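Local structure of pectate lyase (Cellvibrio cellulosa, 1GXM) at residues V171-L179 against F225-I235; E236-N247 against I322-L332. The protein cleaves pectate (polygalacturonic acid), probably by anti-beta-elimination, through the family 10 polysaccharide lyase module that forms this chain. All coordinates share one frame; numbering follows the deposited sequence.

Contact 1. Residues V171-L179 against F225-I235; sequences VTKGTDYIL and FLMTQPQTAEI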
loop_
_atom_site.group_PDB
_atom_site.type_symbol
_atom_site.label_atom_id
_atom_site.label_comp_id
_atom_site.label_asym_id
_atom_site.label_seq_id
_atom_site.Cartn_x
_atom_site.Cartn_y
_atom_site.Cartn_z
ATOM N N VAL A 171 -4.261 -5.065 -13.137
ATOM C CA VAL A 171 -3.772 -3.714 -12.850
ATOM C C VAL A 171 -4.780 -2.675 -13.292
ATOM O O VAL A 171 -5.045 -1.719 -12.576
ATOM C CB VAL A 171 -2.402 -3.473 -13.482
ATOM C CG1 VAL A 171 -1.975 -2.022 -13.380
ATOM C CG2 VAL A 171 -1.376 -4.342 -12.816
ATOM N N THR A 172 -5.361 -2.875 -14.461
ATOM C CA THR A 172 -6.376 -1.979 -14.977
ATOM C C THR A 172 -7.586 -1.940 -14.074
ATOM O O THR A 172 -8.119 -0.879 -13.784
ATOM C CB THR A 172 -6.782 -2.418 -16.374
ATOM O OG1 THR A 172 -5.613 -2.394 -17.196
ATOM C CG2 THR A 172 -7.713 -1.433 -16.981
ATOM N N LYS A 173 -8.032 -3.108 -13.642
ATOM C CA LYS A 173 -9.156 -3.182 -12.721
ATOM C C LYS A 173 -8.817 -2.499 -11.401
ATOM O O LYS A 173 -9.642 -1.830 -10.843
ATOM C CB LYS A 173 -9.552 -4.630 -12.463
ATOM C CG LYS A 173 -10.252 -5.281 -13.639
ATOM C CD LYS A 173 -10.358 -6.796 -13.484
ATOM C CE LYS A 173 -11.176 -7.218 -12.307
ATOM N NZ LYS A 173 -11.295 -8.698 -12.285
ATOM N N GLY A 174 -7.609 -2.713 -10.905
ATOM C CA GLY A 174 -7.190 -2.092 -9.659
ATOM C C GLY A 174 -7.151 -0.591 -9.774
ATOM O O GLY A 174 -7.542 0.152 -8.860
ATOM N N THR A 175 -6.680 -0.125 -10.923
ATOM C CA THR A 175 -6.649 1.300 -11.177
ATOM C C THR A 175 -8.047 1.872 -11.220
ATOM O O THR A 175 -8.315 2.927 -10.663
ATOM C CB THR A 175 -5.923 1.573 -12.491
ATOM O OG1 THR A 175 -4.569 1.136 -12.386
ATOM C CG2 THR A 175 -5.823 3.057 -12.746
ATOM N N ASP A 176 -8.939 1.190 -11.928
ATOM C CA ASP A 176 -10.323 1.586 -11.999
ATOM C C ASP A 176 -10.902 1.693 -10.591
ATOM O O ASP A 176 -11.599 2.648 -10.271
ATOM C CB ASP A 176 -11.096 0.589 -12.858
ATOM C CG ASP A 176 -12.496 1.026 -13.119
ATOM O OD1 ASP A 176 -12.681 1.973 -13.913
ATOM O OD2 ASP A 176 -13.461 0.486 -12.552
ATOM N N TYR A 177 -10.646 0.670 -9.765
ATOM C CA TYR A 177 -11.106 0.702 -8.384
ATOM C C TYR A 177 -10.636 1.962 -7.647
ATOM O O TYR A 177 -11.401 2.658 -6.994
ATOM C CB TYR A 177 -10.658 -0.565 -7.616
ATOM C CG TYR A 177 -11.228 -0.537 -6.244
ATOM C CD1 TYR A 177 -10.568 0.124 -5.212
ATOM C CD2 TYR A 177 -12.474 -1.071 -5.986
ATOM C CE1 TYR A 177 -11.124 0.239 -4.002
ATOM C CE2 TYR A 177 -13.042 -0.965 -4.765
ATOM C CZ TYR A 177 -12.357 -0.301 -3.755
ATOM O OH TYR A 177 -12.933 -0.147 -2.519
ATOM N N ILE A 178 -9.345 2.209 -7.735
ATOM C CA ILE A 178 -8.731 3.334 -7.055
ATOM C C ILE A 178 -9.368 4.651 -7.489
ATOM O O ILE A 178 -9.692 5.491 -6.679
ATOM C CB ILE A 178 -7.220 3.321 -7.286
ATOM C CG1 ILE A 178 -6.596 2.199 -6.446
ATOM C CG2 ILE A 178 -6.601 4.658 -6.950
ATOM C CD1 ILE A 178 -5.215 1.882 -6.837
ATOM N N LEU A 179 -9.602 4.788 -8.779
ATOM C CA LEU A 179 -10.194 6.007 -9.294
ATOM C C LEU A 179 -11.628 6.179 -8.798
ATOM O O LEU A 179 -12.026 7.279 -8.438
ATOM C CB LEU A 179 -10.164 6.015 -10.810
ATOM C CG LEU A 179 -8.786 6.105 -11.441
ATOM C CD1 LEU A 179 -8.882 5.886 -12.946
ATOM C CD2 LEU A 179 -8.083 7.419 -11.111
ATOM N N PHE A 225 1.525 4.431 -6.805
ATOM C CA PHE A 225 1.079 3.441 -7.776
ATOM C C PHE A 225 0.454 4.097 -9.006
ATOM O O PHE A 225 0.766 3.732 -10.132
ATOM C CB PHE A 225 0.076 2.455 -7.192
ATOM C CG PHE A 225 -0.615 1.692 -8.255
ATOM C CD1 PHE A 225 0.074 0.762 -9.005
ATOM C CD2 PHE A 225 -1.909 2.010 -8.600
ATOM C CE1 PHE A 225 -0.548 0.135 -10.074
ATOM C CE2 PHE A 225 -2.515 1.402 -9.661
ATOM C CZ PHE A 225 -1.837 0.447 -10.380
ATOM N N LEU A 226 -0.443 5.042 -8.802
ATOM C CA LEU A 226 -1.067 5.711 -9.942
ATOM C C LEU A 226 -0.053 6.362 -10.837
ATOM O O LEU A 226 -0.234 6.381 -12.050
ATOM C CB LEU A 226 -2.106 6.725 -9.505
ATOM C CG LEU A 226 -3.394 6.146 -8.946
ATOM C CD1 LEU A 226 -4.241 7.326 -8.460
ATOM C CD2 LEU A 226 -4.166 5.297 -9.937
ATOM N N MET A 227 1.019 6.871 -10.255
ATOM C CA MET A 227 2.066 7.526 -10.991
ATOM C C MET A 227 2.925 6.552 -11.807
ATOM O O MET A 227 3.713 7.011 -12.627
ATOM C CB MET A 227 2.911 8.374 -10.047
ATOM C CG MET A 227 2.156 9.586 -9.585
ATOM S SD MET A 227 2.942 10.504 -8.283
ATOM C CE MET A 227 3.932 11.673 -9.187
ATOM N N THR A 228 2.772 5.246 -11.601
ATOM C CA THR A 228 3.440 4.263 -12.451
ATOM C C THR A 228 2.615 3.985 -13.715
ATOM O O THR A 228 3.111 3.348 -14.638
ATOM C CB THR A 228 3.681 2.903 -11.749
ATOM O OG1 THR A 228 2.424 2.227 -11.553
ATOM C CG2 THR A 228 4.367 3.036 -10.361
ATOM N N GLN A 229 1.356 4.397 -13.725
ATOM C CA GLN A 229 0.434 4.061 -14.806
ATOM C C GLN A 229 0.497 5.058 -15.940
ATOM O O GLN A 229 0.942 6.194 -15.759
ATOM C CB GLN A 229 -0.991 3.979 -14.261
ATOM C CG GLN A 229 -1.149 2.879 -13.253
ATOM C CD GLN A 229 -0.755 1.541 -13.870
ATOM O OE1 GLN A 229 -1.460 1.041 -14.741
ATOM N NE2 GLN A 229 0.385 0.997 -13.470
ATOM N N PRO A 230 0.077 4.626 -17.135
ATOM C CA PRO A 230 -0.120 5.589 -18.211
ATOM C C PRO A 230 -1.004 6.709 -17.710
ATOM O O PRO A 230 -2.082 6.450 -17.177
ATOM C CB PRO A 230 -0.826 4.765 -19.293
ATOM C CG PRO A 230 -0.421 3.369 -19.055
ATOM C CD PRO A 230 -0.274 3.262 -17.564
ATOM N N GLN A 231 -0.514 7.928 -17.852
ATOM C CA GLN A 231 -1.189 9.099 -17.311
ATOM C C GLN A 231 -2.295 9.579 -18.248
ATOM O O GLN A 231 -2.163 10.570 -18.929
ATOM C CB GLN A 231 -0.196 10.210 -17.012
ATOM C CG GLN A 231 0.821 9.843 -15.949
ATOM C CD GLN A 231 0.185 9.624 -14.591
ATOM O OE1 GLN A 231 -0.322 10.567 -13.981
ATOM N NE2 GLN A 231 0.206 8.384 -14.122
ATOM N N THR A 232 -3.404 8.881 -18.215
ATOM C CA THR A 232 -4.581 9.305 -18.943
ATOM C C THR A 232 -5.051 10.628 -18.346
ATOM O O THR A 232 -4.639 11.017 -17.242
ATOM C CB THR A 232 -5.720 8.277 -18.820
ATOM O OG1 THR A 232 -6.186 8.224 -17.468
ATOM C CG2 THR A 232 -5.270 6.848 -19.117
ATOM N N ALA A 233 -5.940 11.316 -19.039
ATOM C CA ALA A 233 -6.507 12.550 -18.498
ATOM C C ALA A 233 -7.021 12.353 -17.075
ATOM O O ALA A 233 -6.762 13.149 -16.178
ATOM C CB ALA A 233 -7.629 13.050 -19.382
ATOM N N GLU A 234 -7.780 11.289 -16.889
ATOM C CA GLU A 234 -8.394 11.028 -15.592
ATOM C C GLU A 234 -7.364 10.695 -14.536
ATOM O O GLU A 234 -7.486 11.128 -13.388
ATOM C CB GLU A 234 -9.429 9.906 -15.652
ATOM C CG GLU A 234 -10.247 9.853 -14.365
ATOM C CD GLU A 234 -11.283 8.740 -14.296
ATOM O OE1 GLU A 234 -11.427 7.981 -15.278
ATOM O OE2 GLU A 234 -11.936 8.628 -13.241
ATOM N N ILE A 235 -6.357 9.918 -14.893
ATOM C CA ILE A 235 -5.340 9.531 -13.920
ATOM C C ILE A 235 -4.505 10.717 -13.525
ATOM O O ILE A 235 -4.245 10.906 -12.341
ATOM C CB ILE A 235 -4.509 8.344 -14.417
ATOM C CG1 ILE A 235 -5.436 7.107 -14.417
ATOM C CG2 ILE A 235 -3.249 8.174 -13.556
ATOM C CD1 ILE A 235 -4.877 5.922 -15.100
HETATM O O HOH W 1 -3.914 1.779 -15.494
#
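Thr-175 OG1 lies against the edge of the Phe-225 ring, 3.4 Å from CE2, and is held by two polar partners. It donates to the carbonyl of its own helix, Val-171 O, at 2.9 Å. The hydroxyl comes in above that carbonyl plane, on the face opposite to Thr-175 N, which uses the same oxygen. A water donates to OG1 and, at 2.7 Å, to Gln-229 OE1. Thr-175 OG1 and Gln-229 OE1 are themselves 3.9 Å apart, and the water bonds to both.

With OG1 beside the backbone N (chi1 -63°), the methyl CG2 of Thr-175 turns to the apolar side, 3.8 Å from Ile-235 CD1 and also near Leu-226 CD2. Val-171 CG1 meets the rim of the Phe-225 ring in its plane, 3.9 Å from CZ, and also touches the Gln-229 amide. Ile-178 uses two branches: CD1 against Phe-225 and CG2 against the methyls of Leu-226, which runs past it in the opposite direction. Leu-179 CD1 closes the far end on Ile-235 CG1.

The type I beta turn from Leu-226 to Gln-229 is held by side-chain bonds. Thr-228 OG1 donates to Phe-225 O at 2.7 Å, and Gln-229 NE2 donates to Thr-228 OG1 with an N-H...O angle of 167°. Asp-145 of helix 136-148 takes the same amide nitrogen.

In the helical part of the catalytic lyase module, helix 161-181 thus packs on the connection between helices 219-226 and 233-246 through apolar side chains, the edge of the Phe-225 ring and one bridging water. The buried Gln-229 amide has partners at both its oxygen and its nitrogen.

Contact 2. Residues E236-N247 against I322-L332; sequences EQAVRAGVAWFN and IINFAQKVGYL. Unlike the reference sequence in segment 236-247: Gln-237 (reference Arg).
Tyr-331 lies against three residues of helix 233-246, just past the Schellman motif that ends helix 318-329. Val-239 CG1 meets the ring edge in plane, 3.4 Å from Tyr-331 CD2. Arg-240 runs over one face of the ring, its guanidinium tilted 34° from the ring plane and its NH2 3.6 Å from Tyr-331 CD1. Glu-236 CG reaches the phenol end, 3.5 Å from Tyr-331 OH, with its carboxylate almost parallel to the ring. That OH has its polar partner in Gln-231.

The helix segments 236-246 and 322-329 cross at -131°, with axes 9.8 Å apart. Where they pass, Val-243 sits on Ala-326, CG1 to CB 3.5 Å. Val-243 also approaches the C-terminal Leu-332, so closely that the detail there is doubtful. Further along, the Phe-246 ring lies between two groups: Trp-245 CZ3 over the centre of one face and Ile-322 CG2 over the other, nearer the rim. Ile-323 CD1 fills in beside Phe-246 O and the Asn-247 amide.

The next shell fixes the arginine. Its NE and NH2 both grip one oxygen in the guanidinium plane, with Arg-240 NE 2.8 Å from Glu-236 OE2. The other oxygen, OE1, forms a salt bridge with Arg-12. The two arginines probably help to keep the carboxylate charged. Gly-330 has positive phi (86°), and Tyr-331 N bonds back to Ala-326 O. The chain thus turns off the helix, and the Tyr-331 ring is set with one face against Arg-240.

Arg-240 NH2 adds a weak bond to Gly-330 O. A water accepts from Arg-240 NH1 at 3.1 Å and donates to both Gly-330 O and Leu-332 O.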
loop_
_atom_site.group_PDB
_atom_site.type_symbol
_atom_site.label_atom_id
_atom_site.label_comp_id
_atom_site.label_asym_id
_atom_site.label_seq_id
_atom_site.Cartn_x
_atom_site.Cartn_y
_atom_site.Cartn_z
ATOM N N GLU A 236 -4.126 11.556 -14.484
ATOM C CA GLU A 236 -3.391 12.755 -14.160
ATOM C C GLU A 236 -4.205 13.637 -13.216
ATOM O O GLU A 236 -3.683 14.155 -12.237
ATOM C CB GLU A 236 -2.990 13.520 -15.432
ATOM C CG GLU A 236 -2.349 14.853 -15.088
ATOM C CD GLU A 236 -1.736 15.572 -16.269
ATOM O OE1 GLU A 236 -1.938 15.118 -17.397
ATOM O OE2 GLU A 236 -1.073 16.604 -16.072
ATOM N N GLN A 237 -5.480 13.803 -13.507
ATOM C CA GLN A 237 -6.350 14.574 -12.647
ATOM C C GLN A 237 -6.403 13.981 -11.229
ATOM O O GLN A 237 -6.328 14.704 -10.243
ATOM C CB GLN A 237 -7.765 14.598 -13.213
ATOM C CG GLN A 237 -8.723 15.318 -12.258
ATOM C CD GLN A 237 -10.131 15.389 -12.766
ATOM O OE1 GLN A 237 -10.552 16.430 -13.257
ATOM N NE2 GLN A 237 -10.874 14.299 -12.641
ATOM N N ALA A 238 -6.534 12.672 -11.145
ATOM C CA ALA A 238 -6.609 11.994 -9.848
ATOM C C ALA A 238 -5.340 12.213 -9.049
ATOM O O ALA A 238 -5.374 12.468 -7.856
ATOM C CB ALA A 238 -6.847 10.493 -10.031
ATOM N N VAL A 239 -4.201 12.051 -9.699
ATOM C CA VAL A 239 -2.934 12.186 -9.036
ATOM C C VAL A 239 -2.728 13.624 -8.619
ATOM O O VAL A 239 -2.336 13.893 -7.506
ATOM C CB VAL A 239 -1.772 11.719 -9.902
ATOM C CG1 VAL A 239 -0.439 12.030 -9.225
ATOM C CG2 VAL A 239 -1.898 10.238 -10.166
ATOM N N ARG A 240 -2.964 14.553 -9.519
ATOM C CA ARG A 240 -2.790 15.960 -9.183
ATOM C C ARG A 240 -3.693 16.340 -8.031
ATOM O O ARG A 240 -3.286 17.095 -7.149
ATOM C CB ARG A 240 -3.072 16.858 -10.371
ATOM C CG ARG A 240 -1.989 16.836 -11.389
ATOM C CD ARG A 240 -2.324 17.736 -12.566
ATOM N NE ARG A 240 -1.256 17.824 -13.546
ATOM C CZ ARG A 240 -0.200 18.610 -13.448
ATOM N NH1 ARG A 240 -0.041 19.398 -12.391
ATOM N NH2 ARG A 240 0.706 18.604 -14.417
ATOM N N ALA A 241 -4.907 15.809 -7.983
ATOM C CA ALA A 241 -5.808 16.140 -6.885
ATOM C C ALA A 241 -5.288 15.556 -5.582
ATOM O O ALA A 241 -5.329 16.201 -4.549
ATOM C CB ALA A 241 -7.185 15.613 -7.146
ATOM N N GLY A 242 -4.799 14.331 -5.601
ATOM C CA GLY A 242 -4.282 13.732 -4.378
ATOM C C GLY A 242 -3.039 14.441 -3.863
ATOM O O GLY A 242 -2.861 14.670 -2.664
ATOM N N VAL A 243 -2.162 14.804 -4.774
ATOM C CA VAL A 243 -0.960 15.523 -4.406
ATOM C C VAL A 243 -1.325 16.909 -3.873
ATOM O O VAL A 243 -0.762 17.370 -2.888
ATOM C CB VAL A 243 0.002 15.645 -5.597
ATOM C CG1 VAL A 243 1.093 16.667 -5.318
ATOM C CG2 VAL A 243 0.570 14.276 -5.940
ATOM N N ALA A 244 -2.289 17.562 -4.502
ATOM C CA ALA A 244 -2.754 18.861 -4.035
ATOM C C ALA A 244 -3.314 18.754 -2.618
ATOM O O ALA A 244 -3.144 19.635 -1.803
ATOM C CB ALA A 244 -3.776 19.430 -4.961
ATOM N N TRP A 245 -4.015 17.665 -2.337
ATOM C CA TRP A 245 -4.542 17.442 -1.004
ATOM C C TRP A 245 -3.408 17.341 -0.008
ATOM O O TRP A 245 -3.451 17.970 1.033
ATOM C CB TRP A 245 -5.440 16.206 -0.989
ATOM C CG TRP A 245 -6.011 15.886 0.340
ATOM C CD1 TRP A 245 -7.150 16.366 0.882
ATOM C CD2 TRP A 245 -5.436 15.013 1.306
ATOM N NE1 TRP A 245 -7.328 15.851 2.141
ATOM C CE2 TRP A 245 -6.299 14.991 2.415
ATOM C CE3 TRP A 245 -4.291 14.216 1.330
ATOM C CZ2 TRP A 245 -6.050 14.225 3.535
ATOM C CZ3 TRP A 245 -4.045 13.456 2.445
ATOM C CH2 TRP A 245 -4.917 13.461 3.526
ATOM N N PHE A 246 -2.385 16.578 -0.326
ATOM C CA PHE A 246 -1.259 16.426 0.583
ATOM C C PHE A 246 -0.568 17.759 0.800
ATOM O O PHE A 246 -0.087 18.060 1.890
ATOM C CB PHE A 246 -0.257 15.420 0.050
ATOM C CG PHE A 246 -0.499 14.035 0.543
ATOM C CD1 PHE A 246 -0.153 13.702 1.832
ATOM C CD2 PHE A 246 -1.096 13.075 -0.256
ATOM C CE1 PHE A 246 -0.387 12.456 2.322
ATOM C CE2 PHE A 246 -1.309 11.818 0.229
ATOM C CZ PHE A 246 -0.973 11.505 1.515
ATOM N N ASN A 247 -0.526 18.555 -0.262
ATOM C CA ASN A 247 0.196 19.819 -0.271
ATOM C C ASN A 247 -0.644 21.002 0.130
ATOM O O ASN A 247 -0.225 22.136 -0.074
ATOM C CB ASN A 247 0.805 20.057 -1.649
ATOM C CG ASN A 247 1.846 21.124 -1.645
ATOM O OD1 ASN A 247 2.684 21.169 -0.769
ATOM N ND2 ASN A 247 1.802 21.982 -2.650
ATOM N N ILE A 322 5.829 12.145 -1.358
ATOM C CA ILE A 322 5.015 12.229 -2.560
ATOM C C ILE A 322 4.990 13.628 -3.122
ATOM O O ILE A 322 4.934 13.805 -4.323
ATOM C CB ILE A 322 3.578 11.677 -2.335
ATOM C CG1 ILE A 322 2.953 11.269 -3.670
ATOM C CG2 ILE A 322 2.705 12.633 -1.562
ATOM C CD1 ILE A 322 3.604 10.067 -4.309
ATOM N N ILE A 323 5.047 14.629 -2.257
ATOM C CA ILE A 323 5.058 16.023 -2.708
ATOM C C ILE A 323 6.341 16.310 -3.459
ATOM O O ILE A 323 6.317 16.900 -4.538
ATOM C CB ILE A 323 4.895 16.976 -1.514
ATOM C CG1 ILE A 323 3.459 16.873 -1.007
ATOM C CG2 ILE A 323 5.277 18.407 -1.895
ATOM C CD1 ILE A 323 3.249 17.574 0.293
ATOM N N ASN A 324 7.457 15.848 -2.924
ATOM C CA ASN A 324 8.734 16.108 -3.567
ATOM C C ASN A 324 8.824 15.369 -4.883
ATOM O O ASN A 324 9.356 15.887 -5.856
ATOM C CB ASN A 324 9.904 15.746 -2.659
ATOM C CG ASN A 324 10.074 16.732 -1.504
ATOM O OD1 ASN A 324 10.743 16.425 -0.520
ATOM N ND2 ASN A 324 9.429 17.887 -1.602
ATOM N N PHE A 325 8.289 14.156 -4.928
ATOM C CA PHE A 325 8.274 13.383 -6.166
ATOM C C PHE A 325 7.364 14.049 -7.179
ATOM O O PHE A 325 7.747 14.202 -8.346
ATOM C CB PHE A 325 7.823 11.950 -5.910
ATOM C CG PHE A 325 7.805 11.096 -7.138
ATOM C CD1 PHE A 325 8.949 10.922 -7.884
ATOM C CD2 PHE A 325 6.648 10.481 -7.548
ATOM C CE1 PHE A 325 8.929 10.145 -9.023
ATOM C CE2 PHE A 325 6.637 9.693 -8.668
ATOM C CZ PHE A 325 7.771 9.539 -9.408
ATOM N N ALA A 326 6.181 14.474 -6.751
ATOM C CA ALA A 326 5.288 15.204 -7.639
ATOM C C ALA A 326 5.952 16.454 -8.199
ATOM O O ALA A 326 5.787 16.772 -9.359
ATOM C CB ALA A 326 4.031 15.570 -6.937
ATOM N N GLN A 327 6.706 17.158 -7.367
ATOM C CA GLN A 327 7.395 18.372 -7.804
ATOM C C GLN A 327 8.385 18.011 -8.911
ATOM O O GLN A 327 8.469 18.691 -9.929
ATOM C CB GLN A 327 8.117 19.034 -6.629
ATOM C CG GLN A 327 8.663 20.436 -6.944
ATOM C CD GLN A 327 10.034 20.443 -7.616
ATOM O OE1 GLN A 327 10.664 19.390 -7.814
ATOM N NE2 GLN A 327 10.507 21.639 -7.965
ATOM N N LYS A 328 9.139 16.944 -8.689
ATOM C CA LYS A 328 10.151 16.458 -9.625
ATOM C C LYS A 328 9.535 16.216 -11.011
ATOM O O LYS A 328 10.130 16.564 -12.038
ATOM C CB LYS A 328 10.774 15.168 -9.068
ATOM C CG LYS A 328 11.980 14.543 -9.813
ATOM C CD LYS A 328 12.044 13.024 -9.483
ATOM C CE LYS A 328 13.420 12.478 -9.144
ATOM N NZ LYS A 328 13.985 11.632 -10.238
ATOM N N VAL A 329 8.339 15.629 -11.051
ATOM C CA VAL A 329 7.701 15.261 -12.323
ATOM C C VAL A 329 6.731 16.317 -12.861
ATOM O O VAL A 329 6.091 16.093 -13.894
ATOM C CB VAL A 329 6.975 13.898 -12.244
ATOM C CG1 VAL A 329 7.908 12.818 -11.770
ATOM C CG2 VAL A 329 5.733 13.974 -11.353
ATOM N N GLY A 330 6.606 17.450 -12.178
ATOM C CA GLY A 330 5.777 18.560 -12.645
ATOM C C GLY A 330 4.299 18.494 -12.275
ATOM O O GLY A 330 3.459 19.153 -12.886
ATOM N N TYR A 331 3.972 17.698 -11.264
ATOM C CA TYR A 331 2.592 17.521 -10.805
ATOM C C TYR A 331 2.218 18.361 -9.588
ATOM O O TYR A 331 1.125 18.205 -9.027
ATOM C CB TYR A 331 2.347 16.044 -10.497
ATOM C CG TYR A 331 1.869 15.229 -11.678
ATOM C CD1 TYR A 331 2.162 15.584 -12.998
ATOM C CD2 TYR A 331 1.140 14.092 -11.470
ATOM C CE1 TYR A 331 1.702 14.809 -14.053
ATOM C CE2 TYR A 331 0.702 13.323 -12.490
ATOM C CZ TYR A 331 0.972 13.680 -13.786
ATOM O OH TYR A 331 0.497 12.875 -14.782
ATOM N N LEU A 332 3.136 19.238 -9.190
ATOM C CA LEU A 332 2.928 20.184 -8.091
ATOM C C LEU A 332 2.928 21.620 -8.619
ATOM O O LEU A 332 3.064 21.907 -9.806
ATOM C CB LEU A 332 4.042 20.031 -7.056
ATOM C CG LEU A 332 3.732 20.316 -5.586
ATOM C CD1 LEU A 332 3.205 19.057 -4.933
ATOM C CD2 LEU A 332 4.979 20.773 -4.864
ATOM O OXT LEU A 332 2.799 22.601 -7.890
HETATM O O HOH W 2 -1.181 18.848 -7.845
HETATM O O HOH W 3 2.058 21.662 -12.319
#

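How the contacts relate
Contact 1 and contact 2 follow each other along the chain, and both use helix 233-246. Contact 1 uses its first turn, contact 2 the remainder. Their centres are about 14 Å apart, but their side chains meet. Gln-231 OE1 lies 2.6 Å from Tyr-331 OH, a probable hydrogen bond between the loop of one and the C-terminal tail of the other. Met-227 CE packs on Phe-325 CD2 at 3.4 Å, and Leu-226 CB on Val-239 CG2 at 3.6 Å. Leu-179 also reaches Ala-238. Together they tie helices 161-181, 219-226, 233-246 and 318-329 into one helical part of the catalytic module.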